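Local coordinates for gamma-glutamyl-gamma-aminobutyraldehyde dehydrogenase (Burkholderia cenocepacia, PDB 4LIH), which probably oxidises aldehydes to carboxylic acids with NAD(P)+ as a member of the aldehyde dehydrogenase family, with gamma-glutamyl-gamma-aminobutyraldehyde its likely substrate, at residues A117-G122 / N176-M181; R54-V59 / S204-I209. All coordinates share one frame; numbering follows the deposited sequence.

Interaction 1: residues A117-G122 / N176-M181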
# COMPACT_ATOMS: atom_id res chain seq x y z
N ALA A 117 -4.03 -40.29 6.34
CA ALA A 117 -3.25 -39.62 7.40
C ALA A 117 -3.85 -39.78 8.80
O ALA A 117 -3.24 -39.31 9.75
CB ALA A 117 -3.11 -38.15 7.07
N GLY A 118 -5.02 -40.42 8.90
CA GLY A 118 -5.66 -40.76 10.20
C GLY A 118 -6.41 -39.62 10.86
O GLY A 118 -6.77 -39.70 12.03
N LYS A 119 -6.62 -38.56 10.10
CA LYS A 119 -7.27 -37.34 10.55
C LYS A 119 -8.80 -37.45 10.62
O LYS A 119 -9.42 -37.85 9.63
CB LYS A 119 -6.87 -36.24 9.59
CG LYS A 119 -5.38 -35.91 9.63
CD LYS A 119 -4.98 -35.11 8.38
CE LYS A 119 -5.70 -33.78 8.25
NZ LYS A 119 -5.04 -32.69 9.02
N PRO A 120 -9.42 -37.08 11.76
CA PRO A 120 -10.87 -37.25 11.84
C PRO A 120 -11.64 -36.73 10.59
O PRO A 120 -11.33 -35.64 10.07
CB PRO A 120 -11.23 -36.44 13.09
CG PRO A 120 -10.02 -36.56 13.98
CD PRO A 120 -8.86 -36.50 12.99
N ILE A 121 -12.67 -37.47 10.15
CA ILE A 121 -13.49 -37.08 9.04
C ILE A 121 -14.29 -35.79 9.34
O ILE A 121 -14.56 -35.02 8.43
CB ILE A 121 -14.41 -38.27 8.58
CG1 ILE A 121 -15.09 -37.99 7.22
CG2 ILE A 121 -15.43 -38.62 9.63
CD1 ILE A 121 -14.15 -38.04 6.02
N GLY A 122 -14.62 -35.55 10.61
CA GLY A 122 -15.29 -34.33 11.03
C GLY A 122 -14.35 -33.12 10.82
O GLY A 122 -14.80 -31.98 10.62
N ASN A 176 0.97 -33.94 8.07
CA ASN A 176 0.01 -33.63 9.15
C ASN A 176 -1.22 -32.90 8.61
O ASN A 176 -2.36 -33.11 9.12
CB ASN A 176 0.65 -32.90 10.32
CG ASN A 176 1.25 -31.57 9.93
OD1 ASN A 176 1.70 -31.37 8.79
ND2 ASN A 176 1.20 -30.61 10.85
N PHE A 177 -1.01 -32.07 7.59
CA PHE A 177 -2.08 -31.39 6.86
C PHE A 177 -1.79 -31.49 5.37
O PHE A 177 -1.43 -30.47 4.75
CB PHE A 177 -2.19 -29.88 7.24
CG PHE A 177 -2.66 -29.66 8.64
CD1 PHE A 177 -4.00 -29.60 8.93
CD2 PHE A 177 -1.72 -29.60 9.68
CE1 PHE A 177 -4.42 -29.46 10.23
CE2 PHE A 177 -2.17 -29.46 11.00
CZ PHE A 177 -3.50 -29.42 11.26
N PRO A 178 -1.92 -32.71 4.78
CA PRO A 178 -1.44 -32.91 3.42
C PRO A 178 -2.06 -31.98 2.40
O PRO A 178 -1.33 -31.27 1.74
CB PRO A 178 -1.77 -34.39 3.11
CG PRO A 178 -1.93 -35.02 4.47
CD PRO A 178 -2.43 -33.96 5.39
N ILE A 179 -3.37 -31.98 2.26
CA ILE A 179 -3.96 -31.13 1.23
C ILE A 179 -3.85 -29.63 1.56
O ILE A 179 -3.61 -28.81 0.66
CB ILE A 179 -5.41 -31.54 0.84
CG1 ILE A 179 -5.74 -30.90 -0.54
CG2 ILE A 179 -6.41 -31.18 1.93
CD1 ILE A 179 -7.19 -31.10 -0.92
N LEU A 180 -3.94 -29.31 2.84
CA LEU A 180 -4.01 -27.92 3.27
C LEU A 180 -2.65 -27.23 3.12
O LEU A 180 -2.56 -26.13 2.56
CB LEU A 180 -4.58 -27.87 4.68
CG LEU A 180 -4.76 -26.52 5.39
CD1 LEU A 180 -3.43 -25.98 5.89
CD2 LEU A 180 -5.46 -25.56 4.44
N MET A 181 -1.58 -27.89 3.58
CA MET A 181 -0.22 -27.35 3.41
C MET A 181 0.18 -27.32 1.97
O MET A 181 0.80 -26.36 1.51
CB MET A 181 0.84 -28.11 4.23
CG MET A 181 0.76 -27.86 5.73
SD MET A 181 0.72 -26.15 6.36
CE MET A 181 2.07 -25.42 5.36
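Lys119 reaches across to the backbone of Asn176, and its ammonium group carries the polar half of this contact. NZ donates to Asn176 O at 2.7 Å, lying in the plane of the carbonyl group with a C=O...NZ angle of 148°. The bends at chi3 (62°) and chi4 (84°) curl the end of the lysine around that oxygen, so that CD stands only 3.4 Å from Asn176 O. NZ has further partners in Asp128, with which it forms a salt bridge, and in Asn304 OD1, while Asn304 ND2 gives Asn176 O a second donor. The buried ammonium is thus well satisfied, and the neighbouring carboxylate probably helps keep it charged. It also approaches the Phe177 ring obliquely, NZ 3.3 Å from CD1. Asn176-Phe177-Pro178 belong to the family's Pro-Trp-Asn-Phe-Pro sequence, so Lys119 grips the backbone of an asparagine that in relatives helps form the oxyanion hole.

The rest is nonpolar packing. Farther back along the chain, Lys119 CD lies against Pro178 CD at 4.1 Å. The methyl of Ala117 meets the neighbouring ring atom, Pro178 CG, 4.2 Å away. The contact covers 149 Å² in all.

Each segment leads into a helix. After helix 106-117 the chain turns at Gly118, which has positive phi, and Pro120 takes the N-cap position of helix 121-142. Phe177 does the same for helix 178-191. Lys119 therefore joins the linker between two helices to the entrance of a third, with Glu113 of helix 106-117 touching both Lys119 and Pro178.

Interaction 2: residues R54-V59 / S204-I209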
# COMPACT_ATOMS: atom_id res chain seq x y z
N ARG A 54 -4.34 -50.96 7.11
CA ARG A 54 -4.75 -51.46 5.80
C ARG A 54 -3.90 -50.80 4.71
O ARG A 54 -3.59 -49.61 4.79
CB ARG A 54 -6.27 -51.24 5.55
CG ARG A 54 -6.75 -49.79 5.36
CD ARG A 54 -8.28 -49.64 5.27
NE ARG A 54 -8.89 -49.17 6.51
CZ ARG A 54 -10.08 -48.57 6.59
NH1 ARG A 54 -10.82 -48.32 5.52
NH2 ARG A 54 -10.54 -48.19 7.78
N VAL A 55 -3.51 -51.57 3.69
CA VAL A 55 -2.83 -51.00 2.52
C VAL A 55 -3.88 -50.42 1.60
O VAL A 55 -4.70 -51.14 1.04
CB VAL A 55 -1.98 -52.05 1.78
CG1 VAL A 55 -1.40 -51.46 0.50
CG2 VAL A 55 -0.85 -52.55 2.68
N LEU A 56 -3.88 -49.10 1.44
CA LEU A 56 -4.91 -48.45 0.65
C LEU A 56 -4.65 -48.56 -0.84
O LEU A 56 -5.57 -48.65 -1.62
CB LEU A 56 -4.96 -46.96 0.99
CG LEU A 56 -5.29 -46.67 2.46
CD1 LEU A 56 -4.91 -45.23 2.73
CD2 LEU A 56 -6.77 -46.95 2.75
N ALA A 57 -3.38 -48.52 -1.21
CA ALA A 57 -3.01 -48.42 -2.61
C ALA A 57 -1.51 -48.57 -2.73
O ALA A 57 -0.78 -48.33 -1.76
CB ALA A 57 -3.42 -47.07 -3.17
N LYS A 58 -1.09 -49.03 -3.91
CA LYS A 58 0.32 -48.90 -4.30
C LYS A 58 0.48 -47.56 -5.03
O LYS A 58 -0.22 -47.27 -6.00
CB LYS A 58 0.76 -50.08 -5.15
CG LYS A 58 0.84 -51.38 -4.35
CD LYS A 58 1.61 -52.48 -5.07
CE LYS A 58 1.59 -53.80 -4.31
NZ LYS A 58 2.62 -53.82 -3.23
N VAL A 59 1.43 -46.76 -4.57
CA VAL A 59 1.62 -45.42 -5.08
C VAL A 59 2.99 -45.32 -5.73
O VAL A 59 3.94 -45.94 -5.30
CB VAL A 59 1.45 -44.40 -3.94
CG1 VAL A 59 1.89 -42.98 -4.35
CG2 VAL A 59 -0.01 -44.44 -3.46
N SER A 204 1.57 -39.41 3.09
CA SER A 204 0.26 -38.87 2.70
C SER A 204 0.22 -38.36 1.26
O SER A 204 0.10 -37.17 1.02
CB SER A 204 -0.07 -37.70 3.62
OG SER A 204 0.96 -36.73 3.60
N PRO A 205 0.35 -39.24 0.29
CA PRO A 205 0.40 -38.84 -1.09
C PRO A 205 -0.95 -38.61 -1.77
O PRO A 205 -0.95 -38.03 -2.86
CB PRO A 205 1.05 -40.06 -1.74
CG PRO A 205 0.49 -41.19 -0.96
CD PRO A 205 0.60 -40.70 0.43
N LEU A 206 -2.04 -39.15 -1.22
CA LEU A 206 -3.27 -39.34 -2.02
C LEU A 206 -4.02 -38.06 -2.48
O LEU A 206 -4.41 -37.97 -3.67
CB LEU A 206 -4.27 -40.31 -1.34
CG LEU A 206 -3.71 -41.73 -1.01
CD1 LEU A 206 -4.76 -42.62 -0.39
CD2 LEU A 206 -3.14 -42.34 -2.27
N THR A 207 -4.26 -37.13 -1.58
CA THR A 207 -5.00 -35.91 -1.97
C THR A 207 -4.21 -35.06 -2.95
O THR A 207 -4.79 -34.44 -3.82
CB THR A 207 -5.54 -35.08 -0.77
OG1 THR A 207 -4.48 -34.72 0.15
CG2 THR A 207 -6.61 -35.83 -0.05
N ALA A 208 -2.88 -35.04 -2.82
CA ALA A 208 -2.02 -34.33 -3.75
C ALA A 208 -2.26 -34.85 -5.16
O ALA A 208 -2.49 -34.08 -6.10
CB ALA A 208 -0.56 -34.55 -3.38
N ILE A 209 -2.13 -36.17 -5.28
CA ILE A 209 -2.38 -36.88 -6.52
C ILE A 209 -3.76 -36.54 -7.05
O ILE A 209 -3.90 -36.16 -8.21
CB ILE A 209 -2.21 -38.41 -6.35
CG1 ILE A 209 -0.75 -38.77 -6.06
CG2 ILE A 209 -2.69 -39.12 -7.61
CD1 ILE A 209 -0.44 -40.23 -5.82
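Val59 and Pro205 bring the backbones nearest, at 7.8 Å between CA atoms, where strand 55-60 passes the first turn of helix 206-218. A classic beta bulge precedes this point: Leu56 and Ala57 both face Cys47 of the partner strand 44-48. Both also direct their CB atoms at the helical segment, as Val59 does farther on.

Val59 carries most of the contact through its two methyl branches. CG1, anti to the backbone N (chi1 169°), extends to the tip of Ile209, 3.9 Å from CD1, and also lies 4.0 Å from Pro205 CB. CG2 turns instead to Leu206, with CD2 at 4.0 Å. Pro205 CG sits against the fork of the valine, 4.1 Å from both Val59 CG1 and Val59 CG2. The valine and Ile209 side chains run past each other in opposite directions, whereas Leu206 comes in at a slant. At the other end of the contact, Leu56 and Leu206 meet tip to tip, CD1 to CD1, at 4.1 Å. Leu206 thus spends one methyl on each of two strand residues. Phe45 of strand 44-48 touches both Val59 and Pro205, which extends the apolar patch to the second strand.

Every side-chain contact between the two segments is aliphatic, over 190 Å² of buried surface. Some backbone polar groups are paired outside the contact: Leu206 N with Asp116 OD2, and Val59 with Phe45. The small two-stranded sheet is therefore seated on the helix start by shape and burial of hydrocarbon, without directional bonds between the segments.

In the fold
Interaction 1 and interaction 2 have centres 13 Å apart and touch directly: Pro178 CG packs on Ser204 CB at 3.4 Å, and Ile179 CB lies 3.4 Å from Thr207 OG1. Glu113 also joins them, one carboxylate oxygen accepting from Ile179 N and the other bonded to Thr207 OG1. The path therefore runs from the outlying strand 55-60 through the start of helix 206-218 to that of helix 178-191. Interaction 1 is nearer the predicted active-site Glu274, whose side chain is about 9 Å from that of Asn176. Asn176 ND2 binds Glu307 O and a sulfonate of MES, probably a crystallisation component marking the pocket; together with the family sequence, this fits the oxyanion-binding asparagine of related dehydrogenases.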